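Local structure of LPXTG-motif cell wall anchor domain protein (5U5O) at residues Ser75-Ala80 and Lys93-Glu98; Gln112-Asp117 and Ala164-Gly169; Thr178-Ala183 and Asn239-Lys244. The protein probably mediates bacterial attachment as a giant cell-wall-anchored adhesin, whose Ig-like region here carries disulfide, isopeptide and ester bond cross-links. One frame throughout, in Å; residues are numbered along the deposited sequence. Where two conformers were deposited one is given.

Overall arrangement
The three contacts follow one another along the chain; none overlaps or crosses another. Contact 1 comes first, in the T-Q ester bond domain. It closes a short loop containing helix 82-88 and places strand 77-78 at the margin of a four-stranded sheet. Contact 2 opens after helix 105-109 and closes a longer loop on strand 150-178, which runs from the T-Q ester bond domain into the DUF5979 domain. Contact 3, in the DUF5979 domain, closes the longest loop: the segment after that strand meets the end of helix 234-241. The centres of contacts 1 and 3 are about 78 Å apart, on opposite sides of the chain's centre; contact 2 lies near that centre.

Contact 1: Ser75-Ala80 and Lys93-Glu98; sequences SMAKPA and KVYETE
Two backbone hydrogen bonds join Ser75-Ala80 to Lys93-Glu98. Glu96 N donates to Met76 O at 2.9 Å, and Lys78 N donates to Val94 O at 2.9 Å. Both are nearly straight at hydrogen, yet each donor stands above the plane of its carbonyl. Between them Ala77 and Tyr95 form an antiparallel non-hydrogen-bonded pair. Two waters extend the link. One is held by three bonds: it accepts from Lys78 NZ at 2.6 Å and donates to Met76 O and Glu96 O. The other bridges Lys78 O and Val94 N.

Lys78 is bent at chi2 (-65°) and chi4. It crosses Glu96 at about a right angle, with its CG 3.7 Å from Glu96 CB. The charged ends do not meet; Glu96 OE1 instead forms a salt bridge with Arg34 of strand 26-36. On the other face, Ala77 CB lies 4.2 Å from Tyr95 CE2. At the end of the 3-10 segment, Met76 CB makes an apolar contact with Tyr95 CB at 4.1 Å. The Tyr95 hydroxyl is hydrogen-bonded to Glu40. Ala80 CB packs against Val94 CG2 at 3.7 Å, beside helix 82-88.

Strand 77-78 is the outermost on this side of the four-stranded sheet. Its polar attachment to strand 94-104 is made by backbone atoms and water, with the ammonium of Lys78 tied to the opposite strand through solvent and not through an ion pair.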
loop_
_atom_site.group_PDB
_atom_site.type_symbol
_atom_site.label_atom_id
_atom_site.label_comp_id
_atom_site.label_asym_id
_atom_site.label_seq_id
_atom_site.Cartn_x
_atom_site.Cartn_y
_atom_site.Cartn_z
ATOM N N SER A 75 -24.865 27.403 12.330
ATOM C CA SER A 75 -24.720 26.095 12.978
ATOM C C SER A 75 -23.538 25.283 12.437
ATOM O O SER A 75 -23.107 24.341 13.083
ATOM C CB SER A 75 -25.997 25.272 12.839
ATOM O OG SER A 75 -26.162 24.921 11.493
ATOM N N MET A 76 -23.026 25.636 11.253
ATOM C CA MET A 76 -21.842 24.988 10.692
ATOM C C MET A 76 -20.516 25.470 11.263
ATOM O O MET A 76 -19.483 24.894 10.969
ATOM C CB MET A 76 -21.803 25.117 9.181
ATOM C CG MET A 76 -22.961 24.460 8.459
ATOM S SD MET A 76 -23.013 25.086 6.771
ATOM C CE MET A 76 -24.382 24.141 6.137
ATOM N N ALA A 77 -20.561 26.535 12.061
ATOM C CA ALA A 77 -19.341 27.153 12.546
ATOM C C ALA A 77 -18.583 26.204 13.477
ATOM O O ALA A 77 -19.174 25.535 14.322
ATOM C CB ALA A 77 -19.661 28.442 13.275
ATOM N N LYS A 78 -17.269 26.131 13.284
ATOM C CA LYS A 78 -16.395 25.361 14.160
ATOM C C LYS A 78 -15.172 26.178 14.533
ATOM O O LYS A 78 -14.767 27.074 13.791
ATOM C CB LYS A 78 -15.944 24.070 13.479
ATOM C CG LYS A 78 -17.070 23.126 13.089
ATOM C CD LYS A 78 -17.789 22.583 14.310
ATOM C CE LYS A 78 -19.004 21.739 13.940
ATOM N NZ LYS A 78 -20.200 22.504 13.449
ATOM N N PRO A 79 -14.569 25.916 15.693
ATOM C CA PRO A 79 -13.354 26.645 16.059
ATOM C C PRO A 79 -12.213 26.424 15.083
ATOM O O PRO A 79 -11.946 25.306 14.644
ATOM C CB PRO A 79 -12.983 26.062 17.429
ATOM C CG PRO A 79 -14.230 25.441 17.926
ATOM C CD PRO A 79 -14.917 24.905 16.710
ATOM N N ALA A 80 -11.528 27.527 14.761
ATOM C CA ALA A 80 -10.396 27.461 13.871
ATOM C C ALA A 80 -9.232 26.744 14.528
ATOM O O ALA A 80 -9.015 26.863 15.727
ATOM C CB ALA A 80 -9.970 28.855 13.469
ATOM N N LYS A 93 -13.327 32.990 10.358
ATOM C CA LYS A 93 -14.580 32.302 10.620
ATOM C C LYS A 93 -14.567 31.037 9.781
ATOM O O LYS A 93 -14.449 31.065 8.568
ATOM C CB LYS A 93 -15.783 33.180 10.295
ATOM C CG LYS A 93 -15.880 34.372 11.248
ATOM C CD LYS A 93 -17.029 35.306 10.899
ATOM C CE LYS A 93 -16.970 36.604 11.692
ATOM N NZ LYS A 93 -17.273 36.409 13.134
ATOM N N VAL A 94 -14.720 29.886 10.460
ATOM C CA VAL A 94 -14.629 28.541 9.836
ATOM C C VAL A 94 -15.975 27.842 9.909
ATOM O O VAL A 94 -16.575 27.815 10.964
ATOM C CB VAL A 94 -13.550 27.677 10.489
ATOM C CG1 VAL A 94 -13.374 26.373 9.718
ATOM C CG2 VAL A 94 -12.229 28.419 10.587
ATOM N N TYR A 95 -16.438 27.417 8.749
ATOM C CA TYR A 95 -17.673 26.652 8.635
ATOM C C TYR A 95 -17.351 25.290 8.040
ATOM O O TYR A 95 -16.690 25.195 7.011
ATOM C CB TYR A 95 -18.669 27.375 7.760
ATOM C CG TYR A 95 -19.023 28.742 8.290
ATOM C CD1 TYR A 95 -18.215 29.850 8.024
ATOM C CD2 TYR A 95 -20.153 28.939 9.080
ATOM C CE1 TYR A 95 -18.538 31.102 8.517
ATOM C CE2 TYR A 95 -20.475 30.211 9.565
ATOM C CZ TYR A 95 -19.655 31.286 9.280
ATOM O OH TYR A 95 -19.980 32.523 9.773
ATOM N N GLU A 96 -17.868 24.220 8.664
ATOM C CA GLU A 96 -17.485 22.853 8.303
ATOM C C GLU A 96 -18.637 22.085 7.684
ATOM O O GLU A 96 -19.768 22.176 8.140
ATOM C CB GLU A 96 -16.966 22.141 9.527
ATOM C CG GLU A 96 -16.362 20.774 9.236
ATOM C CD GLU A 96 -15.785 20.136 10.472
ATOM O OE1 GLU A 96 -14.616 20.400 10.806
ATOM O OE2 GLU A 96 -16.463 19.276 11.076
ATOM N N THR A 97 -18.319 21.367 6.615
ATOM C CA THR A 97 -19.245 20.378 6.053
ATOM C C THR A 97 -18.401 19.199 5.599
ATOM O O THR A 97 -17.217 19.126 5.918
ATOM C CB THR A 97 -20.077 21.003 4.920
ATOM O OG1 THR A 97 -21.077 20.063 4.507
ATOM C CG2 THR A 97 -19.235 21.419 3.734
ATOM N N GLU A 98 -19.018 18.215 4.944
ATOM C CA GLU A 98 -18.242 17.051 4.497
ATOM C C GLU A 98 -18.779 16.451 3.221
ATOM O O GLU A 98 -19.946 16.647 2.876
ATOM C CB GLU A 98 -18.188 15.977 5.579
ATOM C CG GLU A 98 -19.533 15.400 5.952
ATOM C CD GLU A 98 -19.429 14.404 7.083
ATOM O OE1 GLU A 98 -19.313 14.837 8.247
ATOM O OE2 GLU A 98 -19.465 13.186 6.809
HETATM O O HOH W 1 -20.463 21.760 10.945
HETATM O O HOH W 2 -14.712 29.811 13.343
#

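Contact 2: Gln112-Asp117 and Ala164-Gly169; sequences QVVKDD and AEPQFG
The touching parts of Gln112-Asp117 and Ala164-Gly169 run 120° apart, and the backbones come closest where Asp117 CA lies 4.6 Å from Glu165 CA. At this point Asp117 CA also makes a CA-H...O contact with Ala164 O, at 3.5 Å.

Pro166 and Asp117 make the largest contributions to the packing. The ring of Pro166 points at the loop and touches it along one side. CB meets Val114 CG1 at 3.7 Å, the two side chains crossing at about a right angle. CG rests on the carbonyl of Asp116. CD sits 3.4 Å from Asp117 OD1. Asp117 has CG anti to its carbonyl carbon (chi1 -73°), and its carboxylate is turned so that OD1 also lies against Glu165 CA and CG.

The long strand 150-178 runs through this region and pairs with strands in both halves of the chain. The loop leads into strand 118-127, which is antiparallel to it; Ala164 still bonds to Ile118 through the backbone. Beyond Pro166 the long strand continues, and Gly169 pairs with Ile222 of strand 216-223.

Asp117 and Glu165 lie side by side and point the same way, with carboxylate planes only 12° apart. Asp117 OD2 and Glu165 OE2 are 4.6 Å apart, so two like charges may raise each other's pKa slightly. Phe168 turns its ring edge to the loop: CE1 lies 3.6 Å from Lys115 O, which sits in the ring plane. A water donates to both Val114 O, at 2.8 Å, and Gln167 O, and so bridges the two backbones.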
loop_
_atom_site.group_PDB
_atom_site.type_symbol
_atom_site.label_atom_id
_atom_site.label_comp_id
_atom_site.label_asym_id
_atom_site.label_seq_id
_atom_site.Cartn_x
_atom_site.Cartn_y
_atom_site.Cartn_z
ATOM N N GLN A 112 -2.873 -6.112 -9.239
ATOM C CA GLN A 112 -1.473 -6.515 -9.296
ATOM C C GLN A 112 -0.895 -6.436 -7.894
ATOM O O GLN A 112 -1.492 -5.832 -6.988
ATOM C CB GLN A 112 -0.693 -5.594 -10.239
ATOM C CG GLN A 112 -1.029 -5.787 -11.713
ATOM C CD GLN A 112 -0.469 -4.698 -12.620
ATOM O OE1 GLN A 112 -0.114 -3.605 -12.168
ATOM N NE2 GLN A 112 -0.401 -4.990 -13.916
ATOM N N VAL A 113 0.283 -7.030 -7.730
ATOM C CA VAL A 113 0.990 -7.018 -6.444
ATOM C C VAL A 113 1.268 -5.548 -6.052
ATOM O O VAL A 113 1.654 -4.754 -6.892
ATOM C CB VAL A 113 2.292 -7.847 -6.530
ATOM C CG1 VAL A 113 3.123 -7.735 -5.261
ATOM C CG2 VAL A 113 1.966 -9.304 -6.808
ATOM N N VAL A 114 1.018 -5.219 -4.791
ATOM C CA VAL A 114 1.294 -3.885 -4.233
ATOM C C VAL A 114 2.595 -3.935 -3.419
ATOM O O VAL A 114 2.641 -4.574 -2.364
ATOM C CB VAL A 114 0.136 -3.402 -3.339
ATOM C CG1 VAL A 114 0.379 -1.971 -2.877
ATOM C CG2 VAL A 114 -1.189 -3.475 -4.086
ATOM N N LYS A 115 3.638 -3.272 -3.925
ATOM C CA LYS A 115 4.984 -3.299 -3.327
ATOM C C LYS A 115 5.170 -2.304 -2.180
ATOM O O LYS A 115 5.972 -2.517 -1.285
ATOM C CB LYS A 115 6.041 -2.951 -4.392
ATOM C CG LYS A 115 6.070 -3.841 -5.624
ATOM C CD LYS A 115 7.124 -3.365 -6.621
ATOM C CE LYS A 115 6.644 -2.212 -7.490
ATOM N NZ LYS A 115 5.693 -2.650 -8.551
ATOM N N ASP A 116 4.455 -1.190 -2.241
ATOM C CA ASP A 116 4.731 -0.032 -1.379
ATOM C C ASP A 116 3.441 0.683 -1.032
ATOM O O ASP A 116 2.439 0.531 -1.718
ATOM C CB ASP A 116 5.650 0.974 -2.100
ATOM C CG ASP A 116 7.050 0.447 -2.336
ATOM O OD1 ASP A 116 7.784 0.228 -1.344
ATOM O OD2 ASP A 116 7.428 0.289 -3.521
ATOM N N ASP A 117 3.485 1.472 0.036
ATOM C CA ASP A 117 2.428 2.436 0.343
ATOM C C ASP A 117 2.082 3.250 -0.901
ATOM O O ASP A 117 2.980 3.660 -1.655
ATOM C CB ASP A 117 2.889 3.404 1.440
ATOM C CG ASP A 117 2.950 2.770 2.828
ATOM O OD1 ASP A 117 2.422 1.659 3.029
ATOM O OD2 ASP A 117 3.540 3.411 3.725
ATOM N N ALA A 164 -2.666 4.503 1.448
ATOM C CA ALA A 164 -3.151 3.157 1.175
ATOM C C ALA A 164 -1.984 2.195 1.415
ATOM O O ALA A 164 -1.044 2.148 0.606
ATOM C CB ALA A 164 -3.642 3.093 -0.258
ATOM N N GLU A 165 -2.036 1.480 2.547
ATOM C CA GLU A 165 -0.918 0.674 3.045
ATOM C C GLU A 165 -1.115 -0.796 2.711
ATOM O O GLU A 165 -2.095 -1.412 3.157
ATOM C CB GLU A 165 -0.794 0.785 4.564
ATOM C CG GLU A 165 -0.449 2.175 5.051
ATOM C CD GLU A 165 -0.272 2.253 6.555
ATOM O OE1 GLU A 165 -0.790 1.392 7.296
ATOM O OE2 GLU A 165 0.372 3.220 6.995
ATOM N N PRO A 166 -0.185 -1.396 1.944
ATOM C CA PRO A 166 -0.279 -2.850 1.764
ATOM C C PRO A 166 0.225 -3.593 2.993
ATOM O O PRO A 166 1.052 -3.076 3.739
ATOM C CB PRO A 166 0.651 -3.112 0.586
ATOM C CG PRO A 166 1.678 -2.044 0.702
ATOM C CD PRO A 166 0.974 -0.825 1.227
ATOM N N GLN A 167 -0.269 -4.815 3.177
ATOM C CA GLN A 167 0.307 -5.744 4.147
ATOM C C GLN A 167 1.322 -6.622 3.423
ATOM O O GLN A 167 1.399 -6.616 2.192
ATOM C CB GLN A 167 -0.771 -6.603 4.823
ATOM C CG GLN A 167 -1.989 -5.834 5.321
ATOM C CD GLN A 167 -1.640 -4.574 6.092
ATOM O OE1 GLN A 167 -2.097 -3.476 5.754
ATOM N NE2 GLN A 167 -0.825 -4.720 7.125
ATOM N N PHE A 168 2.114 -7.351 4.203
ATOM C CA PHE A 168 3.207 -8.161 3.672
ATOM C C PHE A 168 3.193 -9.566 4.247
ATOM O O PHE A 168 2.691 -9.813 5.347
ATOM C CB PHE A 168 4.565 -7.503 3.954
ATOM C CG PHE A 168 4.704 -6.148 3.318
ATOM C CD1 PHE A 168 5.147 -6.037 2.004
ATOM C CD2 PHE A 168 4.332 -4.998 3.995
ATOM C CE1 PHE A 168 5.232 -4.812 1.379
ATOM C CE2 PHE A 168 4.432 -3.763 3.385
ATOM C CZ PHE A 168 4.880 -3.674 2.071
ATOM N N GLY A 169 3.765 -10.471 3.469
ATOM C CA GLY A 169 4.004 -11.843 3.879
ATOM C C GLY A 169 5.459 -12.087 4.229
ATOM O O GLY A 169 6.262 -11.133 4.316
HETATM O O HOH W 3 1.555 -6.433 -0.504
#

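Contact 3: Thr178-Ala183 and Asn239-Lys244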
loop_
_atom_site.group_PDB
_atom_site.type_symbol
_atom_site.label_atom_id
_atom_site.label_comp_id
_atom_site.label_asym_id
_atom_site.label_seq_id
_atom_site.Cartn_x
_atom_site.Cartn_y
_atom_site.Cartn_z
ATOM N N THR A 178 19.333 -35.801 5.418
ATOM C CA THR A 178 19.269 -37.259 5.582
ATOM C C THR A 178 20.397 -37.863 4.781
ATOM O O THR A 178 20.892 -37.280 3.829
ATOM C CB THR A 178 17.912 -37.839 5.108
ATOM O OG1 THR A 178 17.726 -37.572 3.716
ATOM C CG2 THR A 178 16.773 -37.270 5.905
ATOM N N GLY A 179 20.776 -39.099 5.152
ATOM C CA GLY A 179 21.735 -39.847 4.359
ATOM C C GLY A 179 23.211 -39.548 4.555
ATOM O O GLY A 179 24.029 -40.026 3.778
ATOM N N TRP A 180 23.557 -38.770 5.577
ATOM C CA TRP A 180 24.964 -38.434 5.866
ATOM C C TRP A 180 25.798 -39.701 6.062
ATOM O O TRP A 180 25.314 -40.672 6.675
ATOM C CB TRP A 180 25.064 -37.574 7.130
ATOM C CG TRP A 180 26.390 -36.935 7.310
ATOM C CD1 TRP A 180 27.442 -37.396 8.025
ATOM C CD2 TRP A 180 26.790 -35.663 6.791
ATOM N NE1 TRP A 180 28.494 -36.528 7.955
ATOM C CE2 TRP A 180 28.113 -35.447 7.208
ATOM C CE3 TRP A 180 26.167 -34.692 5.985
ATOM C CZ2 TRP A 180 28.824 -34.288 6.864
ATOM C CZ3 TRP A 180 26.869 -33.546 5.641
ATOM C CH2 TRP A 180 28.180 -33.351 6.083
ATOM N N GLU A 181 27.024 -39.749 5.560
ATOM C CA GLU A 181 27.912 -40.909 5.781
ATOM C C GLU A 181 29.304 -40.379 6.162
ATOM O O GLU A 181 29.961 -39.711 5.354
ATOM C CB GLU A 181 28.003 -41.777 4.527
ATOM C CG GLU A 181 28.993 -42.942 4.601
ATOM C CD GLU A 181 28.937 -43.726 5.902
ATOM O OE1 GLU A 181 27.845 -44.252 6.228
ATOM O OE2 GLU A 181 29.994 -43.813 6.582
ATOM N N ASP A 182 29.736 -40.668 7.388
ATOM C CA ASP A 182 31.050 -40.208 7.884
ATOM C C ASP A 182 32.209 -40.681 7.002
ATOM O O ASP A 182 33.219 -40.017 6.930
ATOM C CB ASP A 182 31.324 -40.735 9.299
ATOM C CG ASP A 182 30.347 -40.242 10.321
ATOM O OD1 ASP A 182 29.664 -39.234 10.097
ATOM O OD2 ASP A 182 30.267 -40.857 11.402
ATOM N N ALA A 183 32.098 -41.843 6.355
ATOM C CA ALA A 183 33.200 -42.323 5.507
ATOM C C ALA A 183 33.534 -41.379 4.377
ATOM O O ALA A 183 34.675 -41.312 3.959
ATOM C CB ALA A 183 32.908 -43.705 4.944
ATOM N N ASN A 239 30.222 -31.080 -1.791
ATOM C CA ASN A 239 31.618 -31.047 -1.392
ATOM C C ASN A 239 31.829 -31.374 0.084
ATOM O O ASN A 239 32.804 -32.040 0.436
ATOM C CB ASN A 239 32.236 -29.684 -1.726
ATOM C CG ASN A 239 32.397 -29.466 -3.211
ATOM O OD1 ASN A 239 32.344 -30.402 -4.010
ATOM N ND2 ASN A 239 32.614 -28.214 -3.589
ATOM N N GLN A 240 30.921 -30.905 0.936
ATOM C CA GLN A 240 30.997 -31.138 2.364
ATOM C C GLN A 240 30.591 -32.581 2.743
ATOM O O GLN A 240 31.233 -33.187 3.583
ATOM C CB GLN A 240 30.137 -30.138 3.110
ATOM C CG GLN A 240 30.683 -28.718 3.018
ATOM C CD GLN A 240 29.720 -27.718 3.590
ATOM O OE1 GLN A 240 29.758 -27.423 4.782
ATOM N NE2 GLN A 240 28.784 -27.234 2.749
ATOM N N ALA A 241 29.520 -33.107 2.149
ATOM C CA ALA A 241 29.016 -34.443 2.473
ATOM C C ALA A 241 29.788 -35.570 1.809
ATOM O O ALA A 241 29.738 -36.697 2.297
ATOM C CB ALA A 241 27.557 -34.530 2.078
ATOM N N GLY A 242 30.420 -35.316 0.673
ATOM C CA GLY A 242 31.051 -36.342 -0.149
ATOM C C GLY A 242 30.069 -37.284 -0.825
ATOM O O GLY A 242 30.419 -38.428 -1.170
ATOM N N LEU A 243 28.843 -36.801 -1.015
ATOM C CA LEU A 243 27.737 -37.590 -1.560
ATOM C C LEU A 243 26.864 -36.731 -2.442
ATOM O O LEU A 243 26.803 -35.512 -2.269
ATOM C CB LEU A 243 26.853 -38.148 -0.439
ATOM C CG LEU A 243 27.462 -39.211 0.461
ATOM C CD1 LEU A 243 26.554 -39.416 1.659
ATOM C CD2 LEU A 243 27.682 -40.513 -0.299
ATOM N N LYS A 244 26.162 -37.385 -3.367
ATOM C CA LYS A 244 25.150 -36.721 -4.167
ATOM C C LYS A 244 24.056 -36.185 -3.251
ATOM O O LYS A 244 23.761 -36.764 -2.218
ATOM C CB LYS A 244 24.558 -37.662 -5.217
ATOM C CG LYS A 244 25.545 -38.082 -6.292
ATOM C CD LYS A 244 25.014 -39.261 -7.095
ATOM C CE LYS A 244 25.967 -39.637 -8.219
ATOM N NZ LYS A 244 25.889 -41.085 -8.542
HETATM O O HOH W 4 27.871 -37.299 4.281
#
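A single water is the best-held polar atom between Thr178-Ala183 and Asn239-Lys244, gripped by two hydrogen bonds. It accepts from Glu181 N at 2.9 Å. It donates to Ala241 O at 2.8 Å. It also lies 3.2 Å above the plane of the Trp180 ring, over the ring centre, so the indole forms one wall of its site. Ala241 O belongs to the C-terminal end of helix 234-241, where the partial negative charge of the helix end probably strengthens its pull on the water.

Trp180 starts out pointing away from the helix. CG anti to the backbone N (chi1 -166°), together with the turn of the ring at chi2, brings the six-membered ring against Ala241. Ala241 CA stands over the ring face in a CH-pi contact, 4.2 Å from the centroid of the six-membered ring and 28° off its normal. Ala241 CB touches Trp180 CZ3 at 3.8 Å. At the indole edge, in its plane, lies Asp182 OD1.

The contact sits at the end of the DUF5979 domain far from the T-Q domain. Here strand 150-178 ends in a loop and helix 234-241 gives way to strand 244-251. Gly242 leaves the helix with positive phi (69°), and Leu243 then turns toward the loop. Phe290 of strand 281-291 touches both Ala241 and Leu243 from the sheet.

Leu243 reaches the loop with one methyl. CD1 lies 3.4 Å from Gly179 O and 4.0 Å from Glu181 CB. Glu181 bends at chi2 and carries its carboxylate back to its own loop, where OE2 accepts Ala183 N at 2.9 Å through its anti lone pair. The Gln240 amide is engaged elsewhere: NE2 donates to Ser193 O and Gly236 O.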